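Local atomic coordinates of uncharacterized protein (Bacteroides ovatus, PDB entry 4E6F), a protein that is of unknown function but belongs to the DUF4468 family, whose members have a domain with a TBP-like fold. Residues R12-V18 / R152-D157; F27-I33 / G106-L112; K70-G75 / Q98-C103. One frame throughout, in Å; residues are numbered along the deposited sequence. Where two conformers were deposited one is given.

How the interactions relate
All three contacts belong to one compact arrangement, an antiparallel sheet with helices packed against it. Interactions 2 and 3, their centres about 10 Å apart, lie in that sheet and are joined, because strands 90-104 and 107-119 are neighbours: Leu109 N and Glu111 N probably hydrogen-bond to Thr102 O and Thr100 O, respectively. Interaction 1, about 18 Å from interaction 2 between centres, fixes loop 12-18 to helix 149-169, and Phe27 packs against its Ala17, Thr155 and Val156. Interaction 3, about 23 Å from interaction 1 between centres, lies on the opposite side of the chain's centre. Along the sequence, interaction 1 encloses interaction 2, which encloses interaction 3, so residues near both chain ends meet.

Interaction 1: residues R12-V18 / R152-D157; sequences RYLVGAV and RRKTVD. With NO3 (nitrate ion), chain C.
Tyr13 lies between two aliphatic stems, with Arg153 of the helix over one face of its ring and Arg12 of its own segment over the other. Arg153 CG stands almost on the ring normal, 3.8 Å from the centroid, a CH-pi contact made by the greasy part of a charged residue. CG of Tyr13 is anti to its carbonyl carbon (chi1 -51°), a torsion that carries the ring obliquely across the helix, with Val156 CB at its edge by CD1 and the hydroxyl at Asp157. There Tyr13 OH donates to Asp157 OD1 over 2.6 Å, on the syn lone pair of the carboxylate. Tyrosine suits this place, supplying both an apolar face and a polar end. Val156 fills the tight centre: CG2 lies 3.9 Å from Val18 CG2 and also touches Ala17, while CG1 sits over the middle of the Arg12 guanidinium.

Deeper in, the extended, buried Arg152 holds the loop backbone side-on. Its NE, 2.8 Å from Tyr13 O, and its NH2, 3.0 Å from Tyr13 O, both donate to that one carbonyl; NH2 adds a weak bond to Leu14 O. Val18 CG2 covers a face of this guanidinium, and Asp133 pairs with its NH1, probably offsetting the buried charge.

The outer side is looser and polar. Arg12 and Arg153 form salt bridges with Asp160 and Asp10, respectively, and a nitrate, probably from the crystallisation liquor, accepts a 2.8 Å bond from Lys154 NZ to its O2 and a weak one from Arg153. Val15 and Gly16, the exposed corners of the turn, stay clear of the helix. The loop closes in a type II beta turn, Leu14 to Ala17 with Gly16 at its positive-phi corner, docked on helix 149-169 chiefly through Tyr13 O just ahead of it.

Interaction 2: residues F27-I33 / G106-L112; sequences FSKEFQI and GNCLVEL
Gly106 meets Ile33 just outside the paired strands, where 24-32 ends and 107-119 starts, its carbonyl accepting from Ile33 N at 2.9 Å with the donor well above the carbonyl plane. Its positive phi favours glycine, and a water donates both to Gly106 O and to Gln32 OE1. Asn107 comes next, its side chain running beside that of Gln32, whose NE2 meets Asn107 CB at 4.1 Å. Cys108 is paired with Phe31 by two backbone bonds, and its CB lies 3.8 Å from Ile33 CD1 in one of that isoleucine's two conformers; a small side chain suits this buried spot. On the other face Leu109 sends CD1 to 3.6 Å from Glu30 CG, in one of two conformers of Glu30, resting on the aliphatic stem of a glutamate whose carboxylate end is left for the exposed side. Val110, bonded twice to Lys29, offers CG2 to Phe31 CE1 at 3.7 Å. The Phe31 ring, with CG anti to its carbonyl carbon (chi1 -62°), leans along the strand toward that valine and presents an edge to Cys108 O. An alanine in place of Phe31 is likely to open a gap beside Val110 CG2 and to leave Val166 without its aromatic partner. Glu111 follows, CG 4.0 Å from Ser28 CB, and Leu112 closes the series alongside Phe27, its CB 4.1 Å from Phe27 CB.

This antiparallel pair has strand 90-104 on the far side of 107-119. The face bearing Phe27, Lys29 and Phe31 packs on helix 149-169, while Ile33 and Cys108 also reach Ile41 of helix 38-54.

Interaction 3: residues K70-G75 / Q98-C103; sequences KGTIAG and QITVTC
This is an antiparallel strand pairing inside a beta hairpin, between the beginning of strand 72-85 and the latter part of strand 90-104, and main-chain bonds carry most of it. Ile73 and Val101 exchange two of them: Ile73 N lies 2.9 Å from Val101 O, and Val101 N lies 2.8 Å from Ile73 O at a nearly straight 171°. Gly75 and Ile99 repeat the exchange. Between these pairs Ala74 and Thr100 form a non-hydrogen-bonded pair, where Ala74 CA makes a CA-H...O contact to Ile99 O.

The first strand starts with an irregularity. Gly71 and Thr72 both face Asp67 of strand 62-67, which makes a G1 beta bulge, and Gly71 takes the positive phi such a bulge favours. A side chain there would run into Cys103 O, so glycine is doubly suited. Gly71 O accepts from Cys103 N at 2.8 Å, the donor tilted 28° from the carbonyl plane, and a water joins Lys70 O to Cys103 O. In this TBP-like domain the hairpin lies between strands 62-67 and 107-119, with helix 38-54 packed on the face of Ile73 and Val101.

That face is apolar: Ile73 CD1 comes 4.2 Å from Val101 CG1, and near Cys103 SG, while Ile73 also reaches Tyr42 and Met45. The face carrying Thr72, Ala74, Thr100 and Thr102 is more polar. In one of its two conformers Thr72 lays CG2 alongside Thr102 OG1, branched residues that suit an extended backbone. Gln98, its chain extended with CG anti to the backbone N (chi1 178°), runs past Gly75 O, 3.3 Å from Gln98 CG. Its NE2 donates to Thr100 OG1 at 3.0 Å, and Glu113 of the next strand bonds to that hydroxyl. Ala74 CB, small enough to leave room for this amide, sits 3.9 Å from Gln98 NE2.

Interaction 1: residues R12-V18 / R152-D157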
# COMPACT_ATOMS: atom_id res chain seq x y z
N ARG A 12 -5.98 -14.63 3.97
CA ARG A 12 -5.38 -13.59 3.13
C ARG A 12 -4.00 -13.16 3.63
O ARG A 12 -3.13 -12.80 2.84
CB ARG A 12 -6.31 -12.34 3.12
CG ARG A 12 -5.70 -11.01 2.58
CD ARG A 12 -5.55 -11.14 1.10
NE ARG A 12 -4.79 -10.07 0.45
CZ ARG A 12 -3.52 -10.16 0.06
NH1 ARG A 12 -2.79 -11.20 0.42
NH2 ARG A 12 -2.98 -9.19 -0.67
N TYR A 13 -3.80 -13.18 4.95
CA TYR A 13 -2.64 -12.57 5.60
C TYR A 13 -1.45 -13.50 5.88
O TYR A 13 -0.48 -13.08 6.53
CB TYR A 13 -3.13 -11.94 6.91
CG TYR A 13 -4.34 -11.06 6.71
CD1 TYR A 13 -4.24 -9.87 5.98
CD2 TYR A 13 -5.59 -11.42 7.20
CE1 TYR A 13 -5.36 -9.06 5.77
CE2 TYR A 13 -6.71 -10.61 7.01
CZ TYR A 13 -6.60 -9.45 6.25
OH TYR A 13 -7.71 -8.66 6.08
N LEU A 14 -1.49 -14.72 5.38
CA LEU A 14 -0.45 -15.68 5.71
C LEU A 14 0.70 -15.66 4.66
O LEU A 14 1.13 -14.57 4.28
CB LEU A 14 -1.06 -17.08 5.96
CG LEU A 14 -2.21 -17.07 6.99
CD1 LEU A 14 -2.81 -18.46 7.17
CD2 LEU A 14 -1.75 -16.52 8.35
N VAL A 15 1.23 -16.82 4.25
CA VAL A 15 2.34 -16.97 3.30
C VAL A 15 2.19 -16.02 2.07
O VAL A 15 1.12 -16.02 1.45
CB VAL A 15 2.41 -18.47 2.85
CG1 VAL A 15 3.44 -18.68 1.75
CG2 VAL A 15 2.70 -19.39 4.04
N GLY A 16 3.20 -15.19 1.81
CA GLY A 16 3.23 -14.28 0.67
C GLY A 16 2.47 -12.96 0.78
O GLY A 16 2.53 -12.15 -0.15
N ALA A 17 1.73 -12.73 1.89
CA ALA A 17 0.93 -11.50 2.01
C ALA A 17 1.79 -10.24 2.15
O ALA A 17 1.30 -9.15 1.83
CB ALA A 17 0.00 -11.62 3.20
N VAL A 18 3.03 -10.37 2.68
CA VAL A 18 3.91 -9.21 2.90
C VAL A 18 5.21 -9.47 2.12
O VAL A 18 6.15 -10.09 2.65
CB VAL A 18 4.16 -8.95 4.41
CG1 VAL A 18 5.14 -7.79 4.62
CG2 VAL A 18 2.85 -8.69 5.16
N ARG A 152 -0.30 -6.20 10.64
CA ARG A 152 -0.19 -6.93 9.39
C ARG A 152 -1.54 -6.92 8.63
O ARG A 152 -1.55 -6.65 7.42
CB ARG A 152 0.29 -8.35 9.66
CG ARG A 152 0.41 -9.18 8.37
CD ARG A 152 1.49 -10.24 8.51
NE ARG A 152 1.45 -11.23 7.43
CZ ARG A 152 2.53 -11.80 6.89
NH1 ARG A 152 3.74 -11.37 7.22
NH2 ARG A 152 2.40 -12.74 5.97
N ARG A 153 -2.67 -7.20 9.31
CA ARG A 153 -3.95 -7.16 8.62
C ARG A 153 -4.23 -5.79 7.99
O ARG A 153 -4.64 -5.72 6.83
CB ARG A 153 -5.11 -7.45 9.58
CG ARG A 153 -5.25 -8.88 10.01
CD ARG A 153 -6.63 -9.12 10.61
NE ARG A 153 -6.66 -10.35 11.39
CZ ARG A 153 -6.49 -10.42 12.72
NH1 ARG A 153 -6.34 -9.32 13.44
NH2 ARG A 153 -6.51 -11.60 13.32
N LYS A 154 -4.12 -4.72 8.80
CA LYS A 154 -4.52 -3.41 8.31
C LYS A 154 -3.57 -2.90 7.23
O LYS A 154 -4.03 -2.18 6.33
CB LYS A 154 -4.71 -2.41 9.46
CG LYS A 154 -5.86 -2.81 10.41
CD LYS A 154 -7.21 -2.90 9.72
CE LYS A 154 -8.36 -3.05 10.70
NZ LYS A 154 -8.68 -4.48 10.98
N THR A 155 -2.27 -3.28 7.27
CA THR A 155 -1.36 -2.83 6.21
C THR A 155 -1.65 -3.60 4.91
O THR A 155 -1.69 -3.00 3.82
CB THR A 155 0.12 -2.95 6.61
OG1 THR A 155 0.30 -2.26 7.85
CG2 THR A 155 1.06 -2.34 5.54
N VAL A 156 -1.88 -4.92 5.01
CA VAL A 156 -2.25 -5.72 3.82
C VAL A 156 -3.57 -5.17 3.24
O VAL A 156 -3.67 -5.01 2.01
CB VAL A 156 -2.32 -7.24 4.14
CG1 VAL A 156 -2.95 -8.04 2.98
CG2 VAL A 156 -0.92 -7.80 4.46
N ASP A 157 -4.58 -4.88 4.09
CA ASP A 157 -5.86 -4.31 3.60
C ASP A 157 -5.62 -2.98 2.90
O ASP A 157 -6.26 -2.71 1.88
CB ASP A 157 -6.86 -4.11 4.74
CG ASP A 157 -7.36 -5.40 5.38
OD1 ASP A 157 -7.08 -6.49 4.82
OD2 ASP A 157 -8.02 -5.32 6.44
N NO3 C . -7.14 -5.76 13.74
O1 NO3 C . -6.96 -6.43 14.74
O2 NO3 C . -7.18 -6.23 12.62
O3 NO3 C . -7.29 -4.44 13.88

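Interaction 2: residues F27-I33 / G106-L112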
# COMPACT_ATOMS: atom_id res chain seq x y z
N PHE A 27 4.89 -3.94 -1.33
CA PHE A 27 3.67 -4.54 -1.87
C PHE A 27 3.62 -4.18 -3.34
O PHE A 27 4.01 -3.07 -3.69
CB PHE A 27 2.42 -4.01 -1.15
CG PHE A 27 2.33 -4.39 0.31
CD1 PHE A 27 2.88 -3.58 1.29
CD2 PHE A 27 1.68 -5.56 0.70
CE1 PHE A 27 2.79 -3.92 2.65
CE2 PHE A 27 1.59 -5.91 2.06
CZ PHE A 27 2.14 -5.09 3.02
N SER A 28 3.20 -5.08 -4.20
CA SER A 28 3.17 -4.74 -5.62
C SER A 28 2.02 -5.42 -6.35
O SER A 28 1.53 -6.48 -5.94
CB SER A 28 4.48 -5.10 -6.30
OG SER A 28 4.70 -6.50 -6.27
N LYS A 29 1.62 -4.79 -7.45
CA LYS A 29 0.61 -5.35 -8.32
C LYS A 29 0.89 -4.90 -9.72
O LYS A 29 1.19 -3.72 -9.96
CB LYS A 29 -0.81 -4.94 -7.90
CG LYS A 29 -1.96 -5.67 -8.66
CD LYS A 29 -2.24 -7.03 -8.09
CE LYS A 29 -3.10 -6.97 -6.85
NZ LYS A 29 -3.22 -8.30 -6.20
N GLU A 30 0.79 -5.86 -10.64
CA GLU A 30 0.94 -5.57 -12.05
C GLU A 30 -0.44 -5.46 -12.67
O GLU A 30 -1.37 -6.20 -12.27
CB GLU A 30 1.73 -6.66 -12.79
CG GLU A 30 3.22 -6.70 -12.47
CD GLU A 30 3.98 -7.85 -13.11
OE1 GLU A 30 3.35 -8.86 -13.49
OE2 GLU A 30 5.23 -7.74 -13.20
N PHE A 31 -0.56 -4.57 -13.64
CA PHE A 31 -1.83 -4.39 -14.35
C PHE A 31 -1.58 -4.55 -15.82
O PHE A 31 -0.60 -3.99 -16.35
CB PHE A 31 -2.43 -2.99 -14.06
CG PHE A 31 -2.74 -2.78 -12.60
CD1 PHE A 31 -1.74 -2.40 -11.71
CD2 PHE A 31 -4.02 -3.03 -12.11
CE1 PHE A 31 -2.01 -2.28 -10.34
CE2 PHE A 31 -4.30 -2.88 -10.74
CZ PHE A 31 -3.29 -2.54 -9.87
N GLN A 32 -2.44 -5.35 -16.49
CA GLN A 32 -2.37 -5.53 -17.92
C GLN A 32 -3.44 -4.69 -18.57
O GLN A 32 -4.63 -4.96 -18.35
CB GLN A 32 -2.59 -7.01 -18.29
CG GLN A 32 -1.55 -7.97 -17.76
CD GLN A 32 -0.29 -7.91 -18.61
OE1 GLN A 32 -0.32 -8.06 -19.85
NE2 GLN A 32 0.83 -7.70 -17.96
N ILE A 33 -3.02 -3.67 -19.34
CA ILE A 33 -3.91 -2.76 -20.07
C ILE A 33 -3.40 -2.79 -21.51
O ILE A 33 -2.79 -1.82 -21.99
CB ILE A 33 -3.92 -1.33 -19.42
CG1 ILE A 33 -3.72 -1.36 -17.88
CG2 ILE A 33 -5.22 -0.69 -19.72
CD1 ILE A 33 -2.32 -0.97 -17.41
N GLY A 106 1.26 -1.04 -22.68
CA GLY A 106 0.33 -2.11 -22.31
C GLY A 106 0.34 -2.60 -20.87
O GLY A 106 -0.43 -3.52 -20.52
N ASN A 107 1.25 -2.06 -20.03
CA ASN A 107 1.28 -2.57 -18.65
C ASN A 107 1.73 -1.53 -17.63
O ASN A 107 2.36 -0.53 -17.97
CB ASN A 107 2.09 -3.86 -18.54
CG ASN A 107 3.53 -3.74 -18.88
OD1 ASN A 107 4.33 -3.25 -18.07
ND2 ASN A 107 3.90 -4.27 -20.04
N CYS A 108 1.38 -1.80 -16.36
CA CYS A 108 1.69 -0.88 -15.27
C CYS A 108 2.07 -1.68 -14.05
O CYS A 108 1.38 -2.64 -13.71
CB CYS A 108 0.48 0.00 -14.97
SG CYS A 108 0.81 1.31 -13.78
N LEU A 109 3.15 -1.26 -13.37
CA LEU A 109 3.53 -1.88 -12.10
C LEU A 109 3.31 -0.83 -11.03
O LEU A 109 3.82 0.29 -11.17
CB LEU A 109 4.99 -2.36 -12.10
CG LEU A 109 5.54 -2.91 -10.75
CD1 LEU A 109 4.84 -4.21 -10.36
CD2 LEU A 109 7.08 -3.11 -10.83
N VAL A 110 2.61 -1.18 -9.94
CA VAL A 110 2.40 -0.26 -8.83
C VAL A 110 3.05 -0.88 -7.59
O VAL A 110 2.75 -2.04 -7.25
CB VAL A 110 0.91 0.07 -8.57
CG1 VAL A 110 0.75 1.05 -7.40
CG2 VAL A 110 0.24 0.64 -9.84
N GLU A 111 3.95 -0.14 -6.95
CA GLU A 111 4.61 -0.59 -5.75
C GLU A 111 4.34 0.33 -4.58
O GLU A 111 4.33 1.56 -4.74
CB GLU A 111 6.14 -0.67 -5.96
CG GLU A 111 6.52 -1.72 -6.99
CD GLU A 111 7.97 -1.68 -7.41
OE1 GLU A 111 8.40 -0.68 -8.03
OE2 GLU A 111 8.69 -2.66 -7.11
N LEU A 112 4.13 -0.28 -3.40
CA LEU A 112 3.95 0.45 -2.15
C LEU A 112 5.13 0.08 -1.27
O LEU A 112 5.30 -1.10 -0.92
CB LEU A 112 2.59 0.12 -1.49
CG LEU A 112 2.33 0.79 -0.16
CD1 LEU A 112 2.06 2.28 -0.35
CD2 LEU A 112 1.15 0.14 0.56
O HOH W 1 -0.41 -5.99 -21.76

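Interaction 3: residues K70-G75 / Q98-C103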
# COMPACT_ATOMS: atom_id res chain seq x y z
N LYS A 70 10.50 7.76 -19.37
CA LYS A 70 10.68 6.47 -18.70
C LYS A 70 9.41 5.92 -18.08
O LYS A 70 9.44 4.79 -17.58
CB LYS A 70 11.75 6.55 -17.62
CG LYS A 70 13.13 6.73 -18.16
CD LYS A 70 14.10 6.68 -17.02
CE LYS A 70 15.50 6.97 -17.48
NZ LYS A 70 16.44 7.02 -16.34
N GLY A 71 8.34 6.69 -18.12
CA GLY A 71 7.03 6.33 -17.59
C GLY A 71 7.05 6.01 -16.11
O GLY A 71 6.26 5.18 -15.66
N THR A 72 7.94 6.68 -15.32
CA THR A 72 8.04 6.44 -13.88
C THR A 72 7.45 7.60 -13.10
O THR A 72 7.62 8.77 -13.47
CB THR A 72 9.48 6.14 -13.41
OG1 THR A 72 10.40 7.10 -13.95
CG2 THR A 72 9.93 4.72 -13.74
N ILE A 73 6.73 7.28 -12.02
CA ILE A 73 6.10 8.27 -11.16
C ILE A 73 6.30 7.84 -9.73
O ILE A 73 6.10 6.65 -9.43
CB ILE A 73 4.57 8.37 -11.46
CG1 ILE A 73 4.27 8.45 -12.97
CG2 ILE A 73 3.92 9.54 -10.69
CD1 ILE A 73 2.85 7.92 -13.27
N ALA A 74 6.63 8.77 -8.85
CA ALA A 74 6.68 8.41 -7.44
C ALA A 74 6.06 9.49 -6.60
O ALA A 74 6.24 10.68 -6.87
CB ALA A 74 8.10 8.14 -6.97
N GLY A 75 5.36 9.06 -5.56
CA GLY A 75 4.75 10.01 -4.63
C GLY A 75 4.96 9.54 -3.22
O GLY A 75 5.29 8.36 -2.98
N GLN A 98 5.80 5.34 0.27
CA GLN A 98 6.05 5.83 -1.07
C GLN A 98 5.28 4.95 -2.04
O GLN A 98 5.21 3.73 -1.85
CB GLN A 98 7.56 5.78 -1.38
CG GLN A 98 7.88 6.25 -2.81
CD GLN A 98 9.37 6.43 -3.04
OE1 GLN A 98 10.09 6.98 -2.19
NE2 GLN A 98 9.83 5.99 -4.22
N ILE A 99 4.64 5.59 -3.03
CA ILE A 99 3.97 4.88 -4.13
C ILE A 99 4.88 5.03 -5.33
O ILE A 99 5.20 6.17 -5.69
CB ILE A 99 2.57 5.43 -4.48
CG1 ILE A 99 1.71 5.61 -3.23
CG2 ILE A 99 1.87 4.50 -5.52
CD1 ILE A 99 0.34 6.36 -3.53
N THR A 100 5.28 3.93 -5.97
CA THR A 100 6.15 3.96 -7.14
C THR A 100 5.42 3.28 -8.28
O THR A 100 5.04 2.11 -8.14
CB THR A 100 7.47 3.29 -6.83
OG1 THR A 100 8.08 4.03 -5.75
CG2 THR A 100 8.42 3.24 -8.06
N VAL A 101 5.25 3.98 -9.39
CA VAL A 101 4.52 3.46 -10.56
C VAL A 101 5.45 3.43 -11.75
O VAL A 101 6.12 4.44 -12.02
CB VAL A 101 3.26 4.31 -10.85
CG1 VAL A 101 2.56 3.85 -12.14
CG2 VAL A 101 2.30 4.24 -9.67
N THR A 102 5.50 2.28 -12.45
CA THR A 102 6.34 2.10 -13.64
C THR A 102 5.40 1.72 -14.80
O THR A 102 4.72 0.69 -14.73
CB THR A 102 7.40 1.02 -13.38
OG1 THR A 102 8.16 1.37 -12.21
CG2 THR A 102 8.36 0.85 -14.58
N CYS A 103 5.35 2.56 -15.82
CA CYS A 103 4.48 2.41 -16.99
C CYS A 103 5.31 1.97 -18.18
O CYS A 103 6.35 2.56 -18.47
CB CYS A 103 3.73 3.70 -17.30
SG CYS A 103 2.93 4.47 -15.87
O HOH W 2 9.05 2.22 -17.99